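Local coordinates for protein cytochrome P450 reductase (Amycolatopsis methanolica 239, PDB 5OGX) that transfers electrons from NADH through FAD and a [2Fe-2S] cluster to the cytochrome P450 partner that O-demethylates guaiacol and other lignin-derived aromatics, at residues A[137-142]-A[187-192]. Sequence-based numbering, arbitrary orientation.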
loop_
_atom_site.group_PDB
_atom_site.type_symbol
_atom_site.label_atom_id
_atom_site.label_comp_id
_atom_site.label_asym_id
_atom_site.label_seq_id
_atom_site.Cartn_x
_atom_site.Cartn_y
_atom_site.Cartn_z
ATOM N N GLU A 137 -5.018 6.801 5.160
ATOM C CA GLU A 137 -4.156 7.483 6.113
ATOM C C GLU A 137 -4.978 7.859 7.338
ATOM O O GLU A 137 -5.957 8.611 7.225
ATOM C CB GLU A 137 -3.550 8.713 5.441
ATOM C CG GLU A 137 -2.567 9.495 6.261
ATOM C CD GLU A 137 -2.138 10.723 5.485
ATOM O OE1 GLU A 137 -2.334 11.847 5.982
ATOM O OE2 GLU A 137 -1.655 10.551 4.344
ATOM N N LEU A 138 -4.596 7.328 8.500
ATOM C CA LEU A 138 -5.273 7.638 9.751
ATOM C C LEU A 138 -4.471 8.669 10.531
ATOM O O LEU A 138 -3.243 8.728 10.440
ATOM C CB LEU A 138 -5.458 6.386 10.619
ATOM C CG LEU A 138 -6.086 5.128 10.007
ATOM C CD1 LEU A 138 -6.366 4.083 11.111
ATOM C CD2 LEU A 138 -7.353 5.453 9.250
ATOM N N VAL A 139 -5.178 9.465 11.327
ATOM C CA VAL A 139 -4.557 10.411 12.249
ATOM C C VAL A 139 -4.806 9.916 13.669
ATOM O O VAL A 139 -5.952 9.640 14.046
ATOM C CB VAL A 139 -5.108 11.834 12.051
ATOM C CG1 VAL A 139 -4.380 12.818 12.976
ATOM C CG2 VAL A 139 -4.967 12.257 10.603
ATOM N N VAL A 140 -3.736 9.791 14.450
ATOM C CA VAL A 140 -3.858 9.307 15.824
ATOM C C VAL A 140 -4.525 10.398 16.650
ATOM O O VAL A 140 -4.036 11.533 16.693
ATOM C CB VAL A 140 -2.492 8.925 16.422
ATOM C CG1 VAL A 140 -2.649 8.466 17.892
ATOM C CG2 VAL A 140 -1.811 7.864 15.560
ATOM N N PRO A 141 -5.630 10.110 17.320
ATOM C CA PRO A 141 -6.332 11.165 18.063
ATOM C C PRO A 141 -5.440 11.744 19.153
ATOM O O PRO A 141 -4.733 11.017 19.850
ATOM C CB PRO A 141 -7.547 10.444 18.662
ATOM C CG PRO A 141 -7.517 9.062 18.164
ATOM C CD PRO A 141 -6.217 8.774 17.501
ATOM N N GLY A 142 -5.464 13.071 19.273
ATOM C CA GLY A 142 -4.728 13.756 20.320
ATOM C C GLY A 142 -3.244 13.885 20.058
ATOM O O GLY A 142 -2.577 14.762 20.620
ATOM N N ARG A 187 -15.188 7.750 16.304
ATOM C CA ARG A 187 -14.884 8.383 15.026
ATOM C C ARG A 187 -13.376 8.426 14.825
ATOM O O ARG A 187 -12.612 8.631 15.773
ATOM C CB ARG A 187 -15.463 9.796 14.973
ATOM C CG ARG A 187 -16.948 9.853 14.636
ATOM C CD ARG A 187 -17.186 9.552 13.160
ATOM N NE ARG A 187 -16.454 10.471 12.293
ATOM C CZ ARG A 187 -16.846 11.712 12.019
ATOM N NH1 ARG A 187 -17.970 12.185 12.543
ATOM N NH2 ARG A 187 -16.113 12.482 11.223
ATOM N N VAL A 188 -12.937 8.228 13.586
ATOM C CA VAL A 188 -11.513 8.164 13.278
ATOM C C VAL A 188 -11.231 9.124 12.135
ATOM O O VAL A 188 -11.899 9.072 11.098
ATOM C CB VAL A 188 -11.078 6.729 12.905
ATOM C CG1 VAL A 188 -9.633 6.698 12.403
ATOM C CG2 VAL A 188 -11.264 5.788 14.099
ATOM N N GLU A 189 -10.252 10.004 12.323
ATOM C CA GLU A 189 -9.849 10.917 11.263
ATOM C C GLU A 189 -9.056 10.139 10.221
ATOM O O GLU A 189 -8.060 9.479 10.553
ATOM C CB GLU A 189 -9.018 12.060 11.838
ATOM C CG GLU A 189 -8.612 13.114 10.821
ATOM C CD GLU A 189 -7.855 14.264 11.453
ATOM O OE1 GLU A 189 -7.702 14.268 12.691
ATOM O OE2 GLU A 189 -7.409 15.158 10.708
ATOM N N ALA A 190 -9.492 10.205 8.967
ATOM C CA ALA A 190 -8.911 9.354 7.939
ATOM C C ALA A 190 -9.120 9.997 6.576
ATOM O O ALA A 190 -10.131 10.662 6.340
ATOM C CB ALA A 190 -9.531 7.953 7.962
ATOM N N THR A 191 -8.152 9.789 5.681
ATOM C CA THR A 191 -8.270 10.226 4.296
ATOM C C THR A 191 -7.846 9.079 3.389
ATOM O O THR A 191 -7.011 8.250 3.752
ATOM C CB THR A 191 -7.414 11.446 3.995
ATOM O OG1 THR A 191 -6.045 11.121 4.268
ATOM C CG2 THR A 191 -7.822 12.618 4.889
ATOM N N GLY A 192 -8.423 9.032 2.202
ATOM C CA GLY A 192 -8.039 8.027 1.245
ATOM C C GLY A 192 -8.857 8.164 -0.020
ATOM O O GLY A 192 -9.735 9.021 -0.128
HETATM O O HOH W 1 -5.519 11.588 7.054
HETATM O O HOH W 2 -3.860 12.531 2.961
HETATM O O HOH W 3 -8.644 9.936 14.599
#
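Leu-138 and Ala-190 form a non-hydrogen-bonded antiparallel pair whose packing is close: CD2 of Leu-138 lies 3.6 Å from CB of Ala-190 and 4.1 Å from CG1 of Val-188. Trp-177 touches both Leu-138 and Val-188, so helix 174-178 covers this buried apolar face. Glu-137 and Thr-191 exchange two backbone hydrogen bonds; that from Glu-137 N to Thr-191 O is almost straight (177° at the hydrogen, 2.8 Å). Strands 135-139 and 187-194 are neighbours within the six-stranded antiparallel beta-barrel of the FAD-binding domain, and Leu-138 also packs on the FAD-binding Tyr-149. The other face is wetter. There the Glu-137 and Thr-191 side chains lie side by side, OG1 of Thr-191 bonding two waters, while Glu-137 OE1 makes a salt bridge to Arg-146 and OE2 a hydrogen bond to Asn-38 of the [2Fe-2S] cluster site. At the exposed margin Glu-189 is extended (chi1 -177°, chi2 177°), and its CD lies 3.6 Å from CG2 of Val-139. An alanine at Val-139 would remove CG1 and CG2, and would probably open a gap beside the Glu-189 carboxylate, leaving it freer to turn. Beyond the hydrogen bond from Val-139 N to Glu-189 O, water replaces direct pairing, bridging Val-139 O and Glu-189 N.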